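Long-range contact in transcriptional regulator AdcR (Streptococcus pneumoniae, PDB 3TGN), which represses zinc-uptake and surface-antigen genes, and can activate adh, as a zinc-responsive homodimeric DNA-binding regulator of the MarR family: residues Leu44-Asn54 / Asp89-Leu97. Numbering follows the deposited sequence.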
loop_
_atom_site.group_PDB
_atom_site.type_symbol
_atom_site.label_atom_id
_atom_site.label_comp_id
_atom_site.label_asym_id
_atom_site.label_seq_id
_atom_site.Cartn_x
_atom_site.Cartn_y
_atom_site.Cartn_z
ATOM N N LEU B 44 19.162 -1.045 4.728
ATOM C CA LEU B 44 20.282 -0.497 5.485
ATOM C C LEU B 44 19.877 -0.185 6.928
ATOM O O LEU B 44 20.655 -0.391 7.859
ATOM C CB LEU B 44 20.854 0.745 4.792
ATOM C CG LEU B 44 21.546 0.482 3.451
ATOM C CD1 LEU B 44 22.101 1.773 2.858
ATOM C CD2 LEU B 44 22.649 -0.547 3.614
ATOM N N MET B 45 18.653 0.296 7.115
ATOM C CA MET B 45 18.162 0.590 8.457
ATOM C C MET B 45 18.053 -0.694 9.273
ATOM O O MET B 45 18.532 -0.769 10.407
ATOM C CB MET B 45 16.807 1.299 8.400
ATOM C CG MET B 45 16.317 1.801 9.759
ATOM S SD MET B 45 14.646 2.483 9.714
ATOM C CE MET B 45 13.677 1.014 9.370
ATOM N N LEU B 46 17.418 -1.703 8.686
ATOM C CA LEU B 46 17.252 -2.988 9.353
ATOM C C LEU B 46 18.598 -3.633 9.676
ATOM O O LEU B 46 18.825 -4.084 10.798
ATOM C CB LEU B 46 16.400 -3.936 8.503
ATOM C CG LEU B 46 14.934 -3.543 8.301
ATOM C CD1 LEU B 46 14.176 -4.646 7.570
ATOM C CD2 LEU B 46 14.274 -3.231 9.639
ATOM N N LEU B 47 19.492 -3.666 8.694
ATOM C CA LEU B 47 20.795 -4.304 8.879
ATOM C C LEU B 47 21.703 -3.532 9.835
ATOM O O LEU B 47 22.662 -4.086 10.373
ATOM C CB LEU B 47 21.490 -4.526 7.533
ATOM C CG LEU B 47 20.825 -5.558 6.615
ATOM C CD1 LEU B 47 21.596 -5.721 5.311
ATOM C CD2 LEU B 47 20.690 -6.897 7.326
ATOM N N SER B 48 21.401 -2.255 10.051
ATOM C CA SER B 48 22.163 -1.470 11.013
ATOM C C SER B 48 21.856 -1.965 12.423
ATOM O O SER B 48 22.381 -1.439 13.404
ATOM C CB SER B 48 21.844 0.025 10.889
ATOM O OG SER B 48 20.567 0.340 11.426
ATOM N N GLU B 49 21.018 -2.994 12.511
ATOM C CA GLU B 49 20.520 -3.466 13.800
ATOM C C GLU B 49 20.583 -4.982 14.019
ATOM O O GLU B 49 20.803 -5.430 15.146
ATOM C CB GLU B 49 19.078 -2.994 14.006
ATOM C CG GLU B 49 18.907 -1.483 14.047
ATOM C CD GLU B 49 19.230 -0.894 15.407
ATOM O OE1 GLU B 49 19.188 -1.644 16.406
ATOM O OE2 GLU B 49 19.526 0.318 15.475
ATOM N N GLU B 50 20.386 -5.774 12.966
ATOM C CA GLU B 50 20.084 -7.196 13.168
ATOM C C GLU B 50 20.879 -8.229 12.354
ATOM O O GLU B 50 20.754 -9.429 12.598
ATOM C CB GLU B 50 18.583 -7.438 12.971
ATOM C CG GLU B 50 17.695 -6.522 13.799
ATOM C CD GLU B 50 16.228 -6.658 13.445
ATOM O OE1 GLU B 50 15.552 -5.619 13.289
ATOM O OE2 GLU B 50 15.752 -7.806 13.322
ATOM N N SER B 51 21.682 -7.779 11.396
ATOM C CA SER B 51 22.467 -8.698 10.567
ATOM C C SER B 51 21.611 -9.827 9.986
ATOM O O SER B 51 21.964 -11.004 10.089
ATOM C CB SER B 51 23.626 -9.300 11.369
ATOM O OG SER B 51 23.184 -10.368 12.191
ATOM N N LEU B 52 20.490 -9.461 9.374
ATOM C CA LEU B 52 19.538 -10.436 8.857
ATOM C C LEU B 52 20.001 -11.044 7.534
ATOM O O LEU B 52 20.843 -10.474 6.839
ATOM C CB LEU B 52 18.172 -9.774 8.672
ATOM C CG LEU B 52 17.622 -9.026 9.888
ATOM C CD1 LEU B 52 16.510 -8.071 9.484
ATOM C CD2 LEU B 52 17.145 -9.998 10.958
ATOM N N THR B 53 19.444 -12.201 7.190
ATOM C CA THR B 53 19.736 -12.831 5.909
ATOM C C THR B 53 18.860 -12.208 4.834
ATOM O O THR B 53 17.887 -11.518 5.140
ATOM C CB THR B 53 19.462 -14.348 5.934
ATOM O OG1 THR B 53 18.050 -14.581 6.005
ATOM C CG2 THR B 53 20.149 -15.002 7.129
ATOM N N ASN B 54 19.202 -12.455 3.576
ATOM C CA ASN B 54 18.407 -11.950 2.465
ATOM C C ASN B 54 16.997 -12.532 2.473
ATOM O O ASN B 54 16.047 -11.896 2.015
ATOM C CB ASN B 54 19.102 -12.231 1.132
ATOM C CG ASN B 54 20.303 -11.332 0.902
ATOM O OD1 ASN B 54 20.744 -10.623 1.807
ATOM N ND2 ASN B 54 20.838 -11.357 -0.314
ATOM N N ASP B 89 28.587 -11.204 16.750
ATOM C CA ASP B 89 27.575 -11.880 15.946
ATOM C C ASP B 89 27.913 -13.357 15.748
ATOM O O ASP B 89 29.054 -13.704 15.446
ATOM C CB ASP B 89 27.439 -11.195 14.587
ATOM C CG ASP B 89 26.105 -11.469 13.929
ATOM O OD1 ASP B 89 25.837 -12.641 13.587
ATOM O OD2 ASP B 89 25.323 -10.510 13.753
ATOM N N ALA B 90 26.914 -14.219 15.909
ATOM C CA ALA B 90 27.111 -15.662 15.782
ATOM C C ALA B 90 27.425 -16.098 14.351
ATOM O O ALA B 90 28.132 -17.086 14.134
ATOM C CB ALA B 90 25.893 -16.412 16.305
ATOM N N ARG B 91 26.895 -15.358 13.382
ATOM C CA ARG B 91 27.027 -15.724 11.976
ATOM C C ARG B 91 28.482 -15.828 11.527
ATOM O O ARG B 91 29.325 -15.023 11.922
ATOM C CB ARG B 91 26.263 -14.734 11.092
ATOM C CG ARG B 91 24.750 -14.847 11.210
ATOM C CD ARG B 91 24.057 -13.999 10.162
ATOM N NE ARG B 91 24.575 -14.275 8.826
ATOM C CZ ARG B 91 24.164 -13.658 7.723
ATOM N NH1 ARG B 91 23.221 -12.725 7.794
ATOM N NH2 ARG B 91 24.695 -13.972 6.551
ATOM N N VAL B 92 28.767 -16.828 10.700
ATOM C CA VAL B 92 30.119 -17.058 10.202
ATOM C C VAL B 92 30.561 -15.944 9.255
ATOM O O VAL B 92 31.756 -15.693 9.087
ATOM C CB VAL B 92 30.223 -18.414 9.488
ATOM C CG1 VAL B 92 29.984 -19.551 10.473
ATOM C CG2 VAL B 92 29.225 -18.482 8.352
ATOM N N ILE B 93 29.587 -15.285 8.637
ATOM C CA ILE B 93 29.852 -14.122 7.798
ATOM C C ILE B 93 28.531 -13.453 7.439
ATOM O O ILE B 93 27.544 -14.124 7.141
ATOM C CB ILE B 93 30.628 -14.504 6.514
ATOM C CG1 ILE B 93 31.130 -13.254 5.787
ATOM C CG2 ILE B 93 29.767 -15.349 5.599
ATOM C CD1 ILE B 93 32.082 -13.557 4.640
ATOM N N PHE B 94 28.513 -12.127 7.478
ATOM C CA PHE B 94 27.282 -11.390 7.242
ATOM C C PHE B 94 27.585 -10.046 6.603
ATOM O O PHE B 94 28.739 -9.619 6.560
ATOM C CB PHE B 94 26.542 -11.173 8.561
ATOM C CG PHE B 94 27.351 -10.438 9.590
ATOM C CD1 PHE B 94 28.263 -11.114 10.384
ATOM C CD2 PHE B 94 27.209 -9.070 9.757
ATOM C CE1 PHE B 94 29.016 -10.440 11.331
ATOM C CE2 PHE B 94 27.958 -8.390 10.701
ATOM C CZ PHE B 94 28.864 -9.077 11.488
ATOM N N TYR B 95 26.544 -9.385 6.108
ATOM C CA TYR B 95 26.688 -8.055 5.536
ATOM C C TYR B 95 26.494 -6.996 6.610
ATOM O O TYR B 95 25.490 -6.999 7.321
ATOM C CB TYR B 95 25.666 -7.829 4.422
ATOM C CG TYR B 95 25.813 -8.738 3.225
ATOM C CD1 TYR B 95 26.839 -8.551 2.305
ATOM C CD2 TYR B 95 24.911 -9.768 3.001
ATOM C CE1 TYR B 95 26.969 -9.378 1.201
ATOM C CE2 TYR B 95 25.032 -10.597 1.901
ATOM C CZ TYR B 95 26.063 -10.399 1.006
ATOM O OH TYR B 95 26.183 -11.224 -0.089
ATOM N N GLN B 96 27.457 -6.090 6.724
ATOM C CA GLN B 96 27.332 -4.970 7.644
ATOM C C GLN B 96 27.520 -3.661 6.893
ATOM O O GLN B 96 28.151 -3.628 5.836
ATOM C CB GLN B 96 28.360 -5.071 8.770
ATOM C CG GLN B 96 29.785 -4.810 8.325
ATOM C CD GLN B 96 30.735 -4.627 9.491
ATOM O OE1 GLN B 96 30.375 -4.870 10.644
ATOM N NE2 GLN B 96 31.955 -4.192 9.197
ATOM N N LEU B 97 26.970 -2.585 7.441
ATOM C CA LEU B 97 27.098 -1.270 6.828
ATOM C C LEU B 97 28.541 -0.790 6.807
ATOM O O LEU B 97 29.300 -1.024 7.747
ATOM C CB LEU B 97 26.235 -0.239 7.564
ATOM C CG LEU B 97 24.738 -0.204 7.247
ATOM C CD1 LEU B 97 24.066 -1.532 7.583
ATOM C CD2 LEU B 97 24.065 0.950 7.980
HETATM O O HOH W 1 25.982 -3.252 10.152
HETATM O O HOH W 2 24.238 -6.262 10.047
HETATM O O HOH W 3 23.825 -9.778 7.047
#
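NH1 of R91 donates to the backbone O of S51 at 3.1 Å, with an N-H...O angle of 151°; the oxygen lies in the guanidinium plane, while the donor stands well above the carbonyl plane, off the lone pairs. OG of the same serine lies 2.7 Å from OD2 of D89. S51, with positive phi, is the first residue after helix 38-50 to leave the helical conformation, and its CB is directed toward the 89-97 segment.

The bend of the arginine chain at chi3 (51°) folds the guanidinium over F94, just ahead in the chain: CB of F94 sits over the centre of one face, and a methyl, CG2 of T53, lies over the opposite face. The backbone N of R91 donates to OD1 of D89 (2.9 Å), on that oxygen's anti lone pair, closing an Asx turn. The carboxylate carbon lies above one face of the F94 ring, toward its rim, and CB of S51 meets CD2 of that ring at 3.9 Å.

This is the winged helix-turn-helix of MarR proteins: D89 and R91 lie on the wing, whose returning strand 94-97 pairs with 81-84, and OG1 of T53 accepts from E56 N, capping helix 54-61, the first helix of the predicted DNA-reading motif.

Farther along, waters join the two backbones. Water 2 donates to L47 O and Y95 O, and water 3 accepts from Y95 N and lies within reach of L52 O. At the far end L97 presses CD1 against the helix backbone, 3.6 Å from L44 O, while its CD2 meets CB of S48 at 3.8 Å. L81 and A105 also touch L97; the side chain of L44, beside it, is about 9 Å from a bound zinc ion.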